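Local coordinates for Lmo2812 protein (Listeria monocytogenes EGD-e, PDB 5ZQA) that is a penicillin-binding protein of the peptidase S11 family that probably acts as a serine-type D-Ala-D-Ala carboxypeptidase on cell-wall peptidoglycan, at residues L73-V76 with E80-W83; V98-I103 with R107-R112; D113-M118 with L193-K198; S154-V159 with T175-L180; L225-T230 with Y235-T240. All blocks are in the same frame, centred on the assembly; numbering follows the deposited sequence.

Contact 1 of 5, residues L73-V76 with E80-W83; sequences LEAV and ELSW. With MG (magnesium ion), chain B.
Ala75 O, near the end of helix 65-77, accepts a hydrogen bond from Glu80 N (2.8 Å, 160° at the hydrogen), an i to i+5 link that turns the chain back beside the helix. Next to it Val76 CA directs its hydrogen at Leu81 O, and one water, 2.9 Å from Val76 O and 2.8 Å from Leu81 O, donates to both carbonyls. The side chains then close an apolar seam. Ala75 CB rests on Leu81 CB at 3.6 Å, while Leu81 CD2 also reaches Val76 CG2. Val76 meets Trp83 with both branches. CG2, set anti to the carbonyl carbon by a chi1 of 176°, stands over one face of the indole, displaced toward its rim and 4.1 Å from the six-membered-ring centroid, a CH-pi contact; CG1 reaches the pyrrole nitrogen NE1. Leu73 CD2 comes in at the edge of the same ring, in its plane, 3.7 Å from Trp83 CZ2. Beyond the contact, Tyr115 meets the indole edge-to-face and Arg112 makes a cation-pi contact with it, which joins the loop to helix 111-120. Glu74 turns elsewhere: its OE1 binds a magnesium ion at 2.1 Å, and OE2 accepts from a metal-bound water. The chemistry is thus divided around the helix. The Glu80-Ala75 bond and the shared water hold the turn, aliphatic branches hold the indole by face and edge, and the carboxylate binds magnesium through OE1 and His189 NE2 through OE2; the metal's positive charge would probably stabilise its ionised form.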
# COMPACT_ATOMS: atom_id res chain seq x y z
N LEU A 73 -3.40 10.78 -6.63
CA LEU A 73 -4.08 10.53 -7.91
C LEU A 73 -5.36 11.38 -8.03
O LEU A 73 -5.65 11.90 -9.12
CB LEU A 73 -4.38 9.04 -8.04
CG LEU A 73 -3.11 8.21 -8.20
CD1 LEU A 73 -3.40 6.73 -8.02
CD2 LEU A 73 -2.44 8.46 -9.54
N GLU A 74 -6.09 11.54 -6.93
CA GLU A 74 -7.24 12.45 -6.91
C GLU A 74 -6.82 13.88 -7.25
O GLU A 74 -7.44 14.56 -8.06
CB GLU A 74 -7.94 12.44 -5.54
CG GLU A 74 -8.66 11.14 -5.21
CD GLU A 74 -9.96 11.00 -5.96
OE1 GLU A 74 -10.91 11.77 -5.66
OE2 GLU A 74 -10.04 10.16 -6.88
N ALA A 75 -5.73 14.33 -6.63
CA ALA A 75 -5.25 15.70 -6.84
C ALA A 75 -4.89 15.95 -8.29
O ALA A 75 -5.21 17.00 -8.85
CB ALA A 75 -4.05 15.99 -5.94
N VAL A 76 -4.25 14.98 -8.93
CA VAL A 76 -3.90 15.18 -10.33
C VAL A 76 -5.18 15.23 -11.18
O VAL A 76 -5.30 16.09 -12.05
CB VAL A 76 -2.95 14.09 -10.84
CG1 VAL A 76 -2.70 14.27 -12.34
CG2 VAL A 76 -1.64 14.12 -10.04
N GLU A 80 -5.21 19.77 -9.29
CA GLU A 80 -4.67 20.37 -8.08
C GLU A 80 -3.20 20.03 -7.86
O GLU A 80 -2.59 20.46 -6.89
CB GLU A 80 -5.47 19.92 -6.85
CG GLU A 80 -6.91 20.40 -6.83
CD GLU A 80 -7.80 19.63 -5.86
OE1 GLU A 80 -7.35 18.60 -5.30
OE2 GLU A 80 -8.96 20.05 -5.67
N LEU A 81 -2.64 19.22 -8.77
CA LEU A 81 -1.28 18.70 -8.65
C LEU A 81 -0.80 18.29 -10.03
O LEU A 81 -1.57 17.71 -10.79
CB LEU A 81 -1.23 17.52 -7.68
CG LEU A 81 0.12 16.87 -7.37
CD1 LEU A 81 0.98 17.76 -6.49
CD2 LEU A 81 -0.07 15.50 -6.72
N SER A 82 0.45 18.60 -10.36
CA SER A 82 1.02 18.19 -11.63
C SER A 82 2.14 17.18 -11.42
O SER A 82 2.90 17.28 -10.46
CB SER A 82 1.55 19.41 -12.39
OG SER A 82 0.48 20.26 -12.76
N TRP A 83 2.23 16.20 -12.32
CA TRP A 83 3.25 15.17 -12.21
C TRP A 83 4.68 15.73 -12.31
O TRP A 83 5.62 15.09 -11.84
CB TRP A 83 3.04 14.11 -13.29
CG TRP A 83 1.86 13.19 -13.07
CD1 TRP A 83 0.77 13.06 -13.88
CD2 TRP A 83 1.68 12.28 -11.99
NE1 TRP A 83 -0.08 12.10 -13.37
CE2 TRP A 83 0.45 11.61 -12.21
CE3 TRP A 83 2.43 11.95 -10.86
CZ2 TRP A 83 -0.04 10.65 -11.34
CZ3 TRP A 83 1.93 10.99 -10.00
CH2 TRP A 83 0.71 10.35 -10.24
MG MG B . -12.61 12.25 -6.86
O HOH W 1 -12.44 10.30 -7.65
O HOH W 2 -3.37 18.13 -12.90
O HOH W 3 -11.36 12.97 -8.44
O HOH W 4 -13.68 11.67 -5.17
O HOH W 5 -12.69 14.09 -6.18

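Contact 2 of 5, residues V98-I103 with R107-R112; sequences VSLYAI and RTWSVR
Arg107 lays its guanidinium flat on the ring of Tyr101, planes at 8° and centres 4.0 Å apart, a stacked cation-pi pair. NH2 sits over the rim of the ring, 3.5 Å from Tyr101 CZ, while NH1 reaches back toward CG; bends at chi2 (67°) and chi3 (62°) fold the arginine over the phenol. The apolar counterpart is a CH-pi contact: Leu100 CD2 is centred above the indole of Trp109, 3.6 Å from the five-membered-ring centroid, with leucine and tryptophan approaching from opposite directions. Both partners are buried, and Trp109 NE1 is hydrogen-bonded to Lys106 O. The fold here is a short helix, 100-104, turning back into strand 108-110, which pairs antiparallel with strand 86-88 and is followed directly by helix 111-120. Hydrogen bonds fix both helix starts. Ser99 is the N-cap of the first, its OG accepting from Ala102 N at 3.0 Å, and the carboxylate of Asp125 is bonded to the backbone nitrogens of Leu100 and Tyr101. Ser110 caps the second helix, its OG bonded to Asp113 N.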
# COMPACT_ATOMS: atom_id res chain seq x y z
N VAL A 98 13.09 3.19 5.57
CA VAL A 98 13.43 3.15 4.15
C VAL A 98 13.25 4.54 3.55
O VAL A 98 12.25 5.21 3.80
CB VAL A 98 12.55 2.13 3.40
CG1 VAL A 98 12.74 2.24 1.90
CG2 VAL A 98 12.86 0.71 3.88
N SER A 99 14.24 4.98 2.79
CA SER A 99 14.15 6.30 2.20
C SER A 99 14.83 6.39 0.85
O SER A 99 15.83 5.71 0.56
CB SER A 99 14.74 7.34 3.16
OG SER A 99 16.11 7.54 2.94
N LEU A 100 14.25 7.23 0.01
CA LEU A 100 14.77 7.47 -1.32
C LEU A 100 16.08 8.23 -1.24
O LEU A 100 17.00 7.97 -2.01
CB LEU A 100 13.74 8.24 -2.15
CG LEU A 100 14.12 8.60 -3.59
CD1 LEU A 100 14.47 7.35 -4.40
CD2 LEU A 100 13.00 9.38 -4.28
N TYR A 101 16.16 9.17 -0.30
CA TYR A 101 17.38 9.98 -0.20
C TYR A 101 18.58 9.12 0.17
O TYR A 101 19.67 9.33 -0.37
CB TYR A 101 17.21 11.10 0.82
CG TYR A 101 18.42 11.99 0.89
CD1 TYR A 101 18.60 13.01 -0.02
CD2 TYR A 101 19.40 11.79 1.86
CE1 TYR A 101 19.72 13.83 0.03
CE2 TYR A 101 20.51 12.61 1.93
CZ TYR A 101 20.66 13.62 1.00
OH TYR A 101 21.77 14.44 1.05
N ALA A 102 18.39 8.15 1.06
CA ALA A 102 19.52 7.36 1.56
C ALA A 102 20.24 6.64 0.43
O ALA A 102 21.46 6.57 0.43
CB ALA A 102 19.06 6.36 2.61
N ILE A 103 19.49 6.14 -0.55
CA ILE A 103 20.13 5.37 -1.62
C ILE A 103 20.49 6.19 -2.86
O ILE A 103 21.16 5.68 -3.76
CB ILE A 103 19.26 4.16 -2.04
CG1 ILE A 103 17.95 4.63 -2.68
CG2 ILE A 103 18.98 3.25 -0.84
CD1 ILE A 103 17.17 3.52 -3.37
N ARG A 107 18.04 15.26 -3.41
CA ARG A 107 17.01 15.87 -2.59
C ARG A 107 15.72 16.15 -3.37
O ARG A 107 14.62 16.03 -2.82
CB ARG A 107 17.54 17.17 -1.97
CG ARG A 107 16.55 17.93 -1.12
CD ARG A 107 16.20 17.16 0.13
NE ARG A 107 17.37 16.94 0.97
CZ ARG A 107 17.45 16.02 1.93
NH1 ARG A 107 16.42 15.21 2.17
NH2 ARG A 107 18.56 15.90 2.65
N THR A 108 15.86 16.52 -4.64
CA THR A 108 14.74 17.08 -5.39
C THR A 108 14.26 16.16 -6.50
O THR A 108 15.04 15.76 -7.35
CB THR A 108 15.15 18.44 -5.99
OG1 THR A 108 15.59 19.30 -4.93
CG2 THR A 108 13.98 19.10 -6.73
N TRP A 109 12.97 15.83 -6.48
CA TRP A 109 12.37 14.85 -7.39
C TRP A 109 11.03 15.32 -7.90
O TRP A 109 10.33 16.07 -7.22
CB TRP A 109 12.15 13.50 -6.70
CG TRP A 109 13.41 12.85 -6.24
CD1 TRP A 109 14.14 13.15 -5.13
CD2 TRP A 109 14.09 11.77 -6.88
NE1 TRP A 109 15.24 12.34 -5.04
CE2 TRP A 109 15.24 11.48 -6.11
CE3 TRP A 109 13.85 11.03 -8.05
CZ2 TRP A 109 16.13 10.47 -6.46
CZ3 TRP A 109 14.74 10.03 -8.39
CH2 TRP A 109 15.87 9.76 -7.59
N SER A 110 10.64 14.84 -9.08
CA SER A 110 9.30 15.11 -9.59
C SER A 110 8.26 14.34 -8.78
O SER A 110 8.55 13.30 -8.18
CB SER A 110 9.19 14.72 -11.06
OG SER A 110 9.25 13.32 -11.22
N VAL A 111 7.04 14.88 -8.75
CA VAL A 111 5.92 14.20 -8.12
C VAL A 111 5.74 12.79 -8.68
O VAL A 111 5.50 11.84 -7.93
CB VAL A 111 4.62 15.02 -8.29
CG1 VAL A 111 3.39 14.20 -7.98
CG2 VAL A 111 4.70 16.29 -7.42
N ARG A 112 5.91 12.64 -10.00
CA ARG A 112 5.88 11.32 -10.62
C ARG A 112 6.88 10.37 -9.96
O ARG A 112 6.53 9.25 -9.57
CB ARG A 112 6.18 11.44 -12.12
CG ARG A 112 6.50 10.12 -12.82
CD ARG A 112 5.36 9.12 -12.76
NE ARG A 112 4.20 9.59 -13.51
CZ ARG A 112 3.02 8.99 -13.51
NH1 ARG A 112 2.82 7.88 -12.79
NH2 ARG A 112 2.03 9.51 -14.22

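Contact 3 of 5, residues D113-M118 with L193-K198; sequences DLYSAM and LETTSK
Tyr115 and Thr195 are brought together by their first torsions: a chi1 of 167° sets the phenol ring trans to the tyrosine nitrogen and sends it out from helix 111-120, while a chi1 of -62° on Thr195 places OG1 opposite the carbonyl carbon, facing that ring. OG1 lies at the ring edge, near its plane, 3.6 Å from Tyr115 CE1. No hydrogen bond crosses directly; two waters make the polar connection. One lies 2.8 Å from Tyr115 OH and 2.7 Å from Thr195 OG1. The other is 2.7 Å from Ser116 OG and equally far from the same Thr195 OG1. Both waters lie at the phenol edge, in its plane; because both bond to Thr195 OG1, this hydroxyl is linked to Tyr115 and Ser116 of the facing helix. Ser116 OG is itself hydrogen-bonded to Arg112 O, one turn back. The two helices belong to parts of the chain 75 residues apart: 111-120 leads to Ser122, a predicted active-site residue in the SxN motif usual in penicillin-binding proteins, whereas 192-196 follows the magnesium-binding residues His189 and Glu191. The methyl of Thr195 adds a looser approach, its CG2 standing 4.4 Å from Ser116 CA. Within the 193-198 segment Leu193 O accepts from both Ser197 N (3.0 Å) and Ser197 OG (2.8 Å), the latter in the carbonyl plane. Thr196 OG1 is bonded to Asp223 O, tying this helix to strand 222-230. Leu73 of helix 65-77 also touches Tyr115.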
# COMPACT_ATOMS: atom_id res chain seq x y z
N ASP A 113 8.12 10.82 -9.83
CA ASP A 113 9.16 9.95 -9.29
C ASP A 113 8.95 9.67 -7.81
O ASP A 113 9.24 8.58 -7.33
CB ASP A 113 10.55 10.55 -9.51
CG ASP A 113 11.03 10.41 -10.95
OD1 ASP A 113 10.39 9.69 -11.75
OD2 ASP A 113 12.08 11.01 -11.26
N LEU A 114 8.42 10.65 -7.07
CA LEU A 114 8.13 10.45 -5.65
C LEU A 114 7.02 9.42 -5.47
O LEU A 114 7.11 8.54 -4.61
CB LEU A 114 7.73 11.77 -5.00
CG LEU A 114 8.86 12.81 -4.93
CD1 LEU A 114 8.27 14.14 -4.52
CD2 LEU A 114 9.92 12.37 -3.94
N TYR A 115 5.98 9.55 -6.28
CA TYR A 115 4.89 8.57 -6.31
C TYR A 115 5.41 7.17 -6.65
O TYR A 115 5.07 6.20 -5.96
CB TYR A 115 3.83 9.06 -7.32
CG TYR A 115 2.78 8.08 -7.74
CD1 TYR A 115 2.94 7.33 -8.90
CD2 TYR A 115 1.59 7.95 -7.04
CE1 TYR A 115 1.98 6.44 -9.33
CE2 TYR A 115 0.61 7.06 -7.46
CZ TYR A 115 0.81 6.31 -8.60
OH TYR A 115 -0.15 5.43 -9.04
N SER A 116 6.26 7.06 -7.67
CA SER A 116 6.84 5.76 -8.00
C SER A 116 7.67 5.20 -6.84
O SER A 116 7.55 4.02 -6.52
CB SER A 116 7.72 5.85 -9.24
OG SER A 116 6.96 6.27 -10.36
N ALA A 117 8.50 6.04 -6.23
CA ALA A 117 9.36 5.59 -5.12
C ALA A 117 8.53 5.12 -3.93
O ALA A 117 8.82 4.09 -3.31
CB ALA A 117 10.33 6.70 -4.71
N MET A 118 7.49 5.88 -3.60
CA MET A 118 6.59 5.49 -2.53
C MET A 118 5.99 4.10 -2.76
O MET A 118 6.01 3.26 -1.87
CB MET A 118 5.50 6.55 -2.38
CG MET A 118 4.42 6.22 -1.40
SD MET A 118 3.25 7.57 -1.24
CE MET A 118 2.28 7.35 -2.74
N LEU A 193 -2.15 0.27 -11.12
CA LEU A 193 -1.57 -1.03 -11.38
C LEU A 193 -0.48 -0.96 -12.45
O LEU A 193 0.37 -1.84 -12.53
CB LEU A 193 -2.66 -2.02 -11.78
CG LEU A 193 -3.78 -2.19 -10.75
CD1 LEU A 193 -4.85 -3.11 -11.31
CD2 LEU A 193 -3.23 -2.74 -9.46
N GLU A 194 -0.49 0.10 -13.26
CA GLU A 194 0.59 0.31 -14.23
C GLU A 194 1.92 0.48 -13.50
O GLU A 194 2.96 0.07 -14.02
CB GLU A 194 0.28 1.52 -15.12
CG GLU A 194 -0.90 1.27 -16.05
CD GLU A 194 -1.34 2.50 -16.85
OE1 GLU A 194 -0.53 3.44 -17.00
OE2 GLU A 194 -2.49 2.52 -17.33
N THR A 195 1.89 1.06 -12.30
CA THR A 195 3.10 1.24 -11.52
C THR A 195 3.38 0.02 -10.65
O THR A 195 4.51 -0.48 -10.62
CB THR A 195 3.04 2.52 -10.65
OG1 THR A 195 2.91 3.68 -11.49
CG2 THR A 195 4.29 2.68 -9.80
N THR A 196 2.36 -0.49 -9.97
CA THR A 196 2.57 -1.56 -9.00
C THR A 196 2.87 -2.90 -9.65
O THR A 196 3.33 -3.82 -8.98
CB THR A 196 1.37 -1.72 -8.02
OG1 THR A 196 0.18 -2.06 -8.75
CG2 THR A 196 1.13 -0.41 -7.24
N SER A 197 2.64 -3.02 -10.96
CA SER A 197 2.94 -4.28 -11.64
C SER A 197 4.39 -4.35 -12.12
O SER A 197 4.81 -5.39 -12.63
CB SER A 197 2.01 -4.48 -12.84
OG SER A 197 2.26 -3.48 -13.81
N LYS A 198 5.14 -3.26 -11.97
CA LYS A 198 6.51 -3.22 -12.48
C LYS A 198 7.55 -3.71 -11.45
O LYS A 198 7.67 -3.14 -10.36
CB LYS A 198 6.86 -1.80 -12.92
CG LYS A 198 6.10 -1.31 -14.15
CD LYS A 198 6.58 0.10 -14.52
CE LYS A 198 5.92 0.59 -15.80
NZ LYS A 198 6.33 1.99 -16.11
O HOH W 6 0.37 4.52 -11.62
O HOH W 7 4.67 5.77 -11.76

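Contact 4 of 5, residues S154-V159 with T175-L180; sequences SKTTFV and TKDLFL
The carboxylate of Asp177 is the flat group of this contact, and Thr156 meets it from above its plane: OG1 donates to OD2 at 2.7 Å, lying 37° out of the plane. The same OD2 is hydrogen-bonded to Ser153 OG, so two hydroxyls from the loop grip one carboxylate oxygen. At chi1 -66°, Thr156 carries its hydroxyl beside the backbone nitrogen and opposite the carbonyl carbon, which leads OG1 to the carboxylate; OG1 also lies 3.2 Å from Asp177 CB. Asp177 lies in the first turn of helix 175-188, with its backbone nitrogen bonded to Thr174 OG1; a negative charge near a helix start probably suits the helix dipole. That helix packs on the five-stranded sheet, where Thr175 and Leu178 touch Ile251, while the 154-159 loop follows helix 139-150, far from the annotated sites. Thr156 OG1 is also hydrogen-bonded to Ser173 OG, from the short strand just before the helix. Lys155 CB stands 4.3 Å from Asp177 OD2, but its extended chain leads away and NZ is bonded to Asp55 O.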
# COMPACT_ATOMS: atom_id res chain seq x y z
N SER A 154 -14.75 2.71 11.54
CA SER A 154 -14.12 3.46 12.61
C SER A 154 -12.89 2.76 13.19
O SER A 154 -12.20 3.31 14.04
CB SER A 154 -15.12 3.72 13.73
OG SER A 154 -15.53 2.50 14.31
N LYS A 155 -12.59 1.54 12.72
CA LYS A 155 -11.41 0.85 13.21
C LYS A 155 -10.13 1.30 12.51
O LYS A 155 -9.03 0.95 12.95
CB LYS A 155 -11.58 -0.67 13.05
CG LYS A 155 -12.61 -1.23 14.00
CD LYS A 155 -12.76 -2.73 13.83
CE LYS A 155 -13.82 -3.27 14.78
NZ LYS A 155 -13.93 -4.75 14.72
N THR A 156 -10.27 2.03 11.41
CA THR A 156 -9.10 2.54 10.69
C THR A 156 -8.71 3.95 11.14
O THR A 156 -9.57 4.82 11.23
CB THR A 156 -9.36 2.57 9.17
OG1 THR A 156 -9.49 1.23 8.70
CG2 THR A 156 -8.19 3.25 8.42
N THR A 157 -7.43 4.15 11.44
CA THR A 157 -6.88 5.49 11.63
C THR A 157 -5.48 5.58 11.03
O THR A 157 -4.61 4.74 11.30
CB THR A 157 -6.80 5.91 13.12
OG1 THR A 157 -6.20 4.87 13.88
CG2 THR A 157 -8.17 6.21 13.69
N PHE A 158 -5.29 6.59 10.19
CA PHE A 158 -3.99 6.93 9.62
C PHE A 158 -3.33 8.00 10.47
O PHE A 158 -4.01 8.88 11.00
CB PHE A 158 -4.14 7.41 8.18
CG PHE A 158 -4.74 6.40 7.25
CD1 PHE A 158 -3.99 5.33 6.79
CD2 PHE A 158 -6.06 6.51 6.84
CE1 PHE A 158 -4.53 4.38 5.95
CE2 PHE A 158 -6.62 5.56 5.99
CZ PHE A 158 -5.85 4.49 5.54
N VAL A 159 -2.00 7.95 10.58
CA VAL A 159 -1.28 8.90 11.42
C VAL A 159 -0.25 9.72 10.64
O VAL A 159 0.25 10.73 11.14
CB VAL A 159 -0.57 8.19 12.61
CG1 VAL A 159 -1.58 7.44 13.49
CG2 VAL A 159 0.52 7.23 12.14
N THR A 175 -8.43 -6.19 7.94
CA THR A 175 -8.41 -6.70 6.57
C THR A 175 -9.63 -6.23 5.80
O THR A 175 -9.55 -5.98 4.60
CB THR A 175 -8.34 -8.24 6.46
OG1 THR A 175 -9.57 -8.82 6.89
CG2 THR A 175 -7.17 -8.80 7.25
N LYS A 176 -10.77 -6.12 6.49
CA LYS A 176 -11.98 -5.65 5.83
C LYS A 176 -11.83 -4.22 5.31
O LYS A 176 -12.17 -3.92 4.17
CB LYS A 176 -13.18 -5.76 6.79
CG LYS A 176 -13.63 -7.19 7.05
CD LYS A 176 -14.87 -7.20 7.94
CE LYS A 176 -15.51 -8.58 7.96
NZ LYS A 176 -15.92 -9.04 6.59
N ASP A 177 -11.29 -3.32 6.14
CA ASP A 177 -11.11 -1.94 5.70
C ASP A 177 -10.02 -1.82 4.63
O ASP A 177 -10.15 -1.01 3.70
CB ASP A 177 -10.76 -1.06 6.90
CG ASP A 177 -11.98 -0.58 7.65
OD1 ASP A 177 -13.11 -0.62 7.12
OD2 ASP A 177 -11.79 -0.12 8.80
N LEU A 178 -8.96 -2.62 4.74
CA LEU A 178 -7.90 -2.59 3.74
C LEU A 178 -8.40 -3.09 2.38
O LEU A 178 -7.99 -2.57 1.34
CB LEU A 178 -6.69 -3.39 4.23
CG LEU A 178 -5.94 -2.75 5.39
CD1 LEU A 178 -4.94 -3.74 5.95
CD2 LEU A 178 -5.24 -1.45 4.96
N PHE A 179 -9.29 -4.08 2.38
CA PHE A 179 -9.93 -4.50 1.14
C PHE A 179 -10.70 -3.34 0.49
O PHE A 179 -10.59 -3.13 -0.71
CB PHE A 179 -10.88 -5.68 1.39
CG PHE A 179 -11.83 -5.94 0.25
CD1 PHE A 179 -11.35 -6.22 -1.03
CD2 PHE A 179 -13.20 -5.89 0.44
CE1 PHE A 179 -12.20 -6.44 -2.09
CE2 PHE A 179 -14.07 -6.12 -0.62
CZ PHE A 179 -13.57 -6.39 -1.89
N LEU A 180 -11.46 -2.61 1.30
CA LEU A 180 -12.25 -1.49 0.79
C LEU A 180 -11.35 -0.41 0.21
O LEU A 180 -11.61 0.10 -0.88
CB LEU A 180 -13.13 -0.91 1.90
CG LEU A 180 -14.05 0.23 1.48
CD1 LEU A 180 -14.83 -0.12 0.21
CD2 LEU A 180 -15.00 0.55 2.60

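Contact 5 of 5, residues L225-T230 with Y235-T240; sequences LKTGFT and YCFIGT
Leu225 and Lys226 both direct their backbone N-H at Ile238 O, at 2.8 and 3.0 Å, a classic beta bulge in the antiparallel pairing of strands 222-230 and 236-243. A cis peptide precedes Leu225. This buried end is closely knit: Ile238 N returns a bond to Lys226 O (2.8 Å), and Leu225 CD2 lies alongside Ile238 CG2, their side chains running in parallel. On the opposite face, Thr227 CG2 packs on Phe237 CD1 at 3.5 Å. A chi1 of 58° places this methyl opposite the carbonyl carbon, against the ring, while OG1 is hydrogen-bonded to Thr212 OG1. Farther along, Gly228 and Cys236 form a hydrogen-bonded pair, though Gly228 N reaches Cys236 O from 51° above the carbonyl plane. Towards the turn the contact becomes more exposed and depends on rings instead: Phe229 and Tyr235 form an offset stack, centroids 4.1 Å apart and planes at 16°, with Phe229 CE1 3.4 Å from Tyr235 CZ. Phe229 is exposed and Tyr235 partly so, while helix 258-272 touches the tyrosine through Ala258 and Arg261. On the face of Ile238, Lys226 NZ donates to Thr227 O (2.9 Å) and is hydrogen-bonded to Ser122 OG; its side chain also touches Ser62. The hairpin's outer strand thus carries Lys226-Thr227-Gly228, consistent with the KTG motif that lines the active site of penicillin-binding proteins, in which Lys226 is predicted to bind substrate.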
# COMPACT_ATOMS: atom_id res chain seq x y z
N LEU A 225 -0.15 -5.43 -4.74
CA LEU A 225 -0.33 -4.00 -4.65
C LEU A 225 0.70 -3.28 -3.76
O LEU A 225 1.26 -2.27 -4.16
CB LEU A 225 -1.74 -3.71 -4.13
CG LEU A 225 -2.34 -2.32 -4.29
CD1 LEU A 225 -2.38 -1.90 -5.76
CD2 LEU A 225 -3.74 -2.31 -3.71
N LYS A 226 0.92 -3.77 -2.54
CA LYS A 226 1.80 -3.04 -1.62
C LYS A 226 2.24 -3.87 -0.43
O LYS A 226 1.43 -4.55 0.19
CB LYS A 226 1.08 -1.78 -1.10
CG LYS A 226 1.97 -0.84 -0.26
CD LYS A 226 2.93 -0.03 -1.12
CE LYS A 226 4.00 0.66 -0.28
NZ LYS A 226 5.02 -0.31 0.24
N THR A 227 3.52 -3.75 -0.08
CA THR A 227 4.10 -4.37 1.12
C THR A 227 4.13 -3.43 2.31
O THR A 227 4.02 -2.21 2.15
CB THR A 227 5.55 -4.82 0.87
OG1 THR A 227 6.33 -3.68 0.48
CG2 THR A 227 5.64 -5.87 -0.22
N GLY A 228 4.32 -4.00 3.49
CA GLY A 228 4.64 -3.22 4.68
C GLY A 228 5.49 -4.05 5.62
O GLY A 228 5.40 -5.28 5.60
N PHE A 229 6.33 -3.39 6.41
CA PHE A 229 7.06 -4.08 7.48
C PHE A 229 7.54 -3.16 8.57
O PHE A 229 8.21 -2.17 8.29
CB PHE A 229 8.28 -4.83 6.95
CG PHE A 229 9.20 -5.26 8.06
CD1 PHE A 229 8.82 -6.25 8.94
CD2 PHE A 229 10.41 -4.62 8.27
CE1 PHE A 229 9.64 -6.63 9.99
CE2 PHE A 229 11.24 -4.99 9.31
CZ PHE A 229 10.85 -6.00 10.16
N THR A 230 7.18 -3.49 9.81
CA THR A 230 7.88 -3.06 11.02
C THR A 230 7.91 -4.24 11.98
O THR A 230 7.20 -5.22 11.78
CB THR A 230 7.20 -1.89 11.73
OG1 THR A 230 5.89 -2.28 12.15
CG2 THR A 230 7.12 -0.66 10.84
N TYR A 235 5.47 -8.69 8.83
CA TYR A 235 5.56 -8.59 7.37
C TYR A 235 4.18 -8.64 6.74
O TYR A 235 3.42 -9.58 6.95
CB TYR A 235 6.46 -9.70 6.82
CG TYR A 235 7.92 -9.49 7.18
CD1 TYR A 235 8.44 -9.99 8.37
CD2 TYR A 235 8.76 -8.77 6.34
CE1 TYR A 235 9.77 -9.79 8.71
CE2 TYR A 235 10.09 -8.57 6.67
CZ TYR A 235 10.58 -9.08 7.85
OH TYR A 235 11.91 -8.88 8.20
N CYS A 236 3.86 -7.60 5.98
CA CYS A 236 2.51 -7.39 5.47
C CYS A 236 2.49 -7.29 3.96
O CYS A 236 3.46 -6.85 3.35
CB CYS A 236 1.91 -6.11 6.06
SG CYS A 236 1.82 -6.07 7.88
N PHE A 237 1.39 -7.69 3.34
CA PHE A 237 1.25 -7.52 1.89
C PHE A 237 -0.20 -7.50 1.48
O PHE A 237 -0.98 -8.37 1.88
CB PHE A 237 1.99 -8.65 1.14
CG PHE A 237 1.96 -8.50 -0.36
CD1 PHE A 237 2.53 -7.39 -0.97
CD2 PHE A 237 1.36 -9.45 -1.17
CE1 PHE A 237 2.52 -7.24 -2.36
CE2 PHE A 237 1.34 -9.30 -2.56
CZ PHE A 237 1.91 -8.20 -3.14
N ILE A 238 -0.57 -6.51 0.67
CA ILE A 238 -1.84 -6.49 -0.03
C ILE A 238 -1.56 -6.90 -1.47
O ILE A 238 -0.79 -6.23 -2.16
CB ILE A 238 -2.53 -5.12 0.03
CG1 ILE A 238 -2.92 -4.80 1.47
CG2 ILE A 238 -3.81 -5.12 -0.84
CD1 ILE A 238 -3.48 -3.39 1.68
N GLY A 239 -2.14 -8.02 -1.88
CA GLY A 239 -1.98 -8.50 -3.24
C GLY A 239 -3.24 -8.30 -4.06
O GLY A 239 -4.33 -8.24 -3.50
N THR A 240 -3.09 -8.20 -5.37
CA THR A 240 -4.26 -8.22 -6.24
C THR A 240 -3.89 -8.88 -7.56
O THR A 240 -2.75 -8.76 -8.04
CB THR A 240 -4.86 -6.81 -6.45
OG1 THR A 240 -6.10 -6.92 -7.16
CG2 THR A 240 -3.91 -5.88 -7.21

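Helix 111-120 connects the first three contacts. Trp83 O of contact 1 probably accepts a hydrogen bond from Arg112 N of contact 2 (3.1 Å), and Leu100 CD2 of contact 2 lies 3.8 Å from Ala117 CB of contact 3. Contact 3 reaches the predicted catalytic region through Met118 O, 3.7 Å from Lys226 CE of contact 5, while Leu193 CD2 packs 3.9 Å from Leu225 CD1. Contact 4, about 14 Å from contact 5 between centres, joins it through Leu178 CB and Ile238 CD1 (4.1 Å). Besides the ion on Glu74, a magnesium ion lies about 4 Å from the Leu73 side chain of contact 1; the Tyr115 side chain of contact 3 has a bound magnesium about 7 Å away.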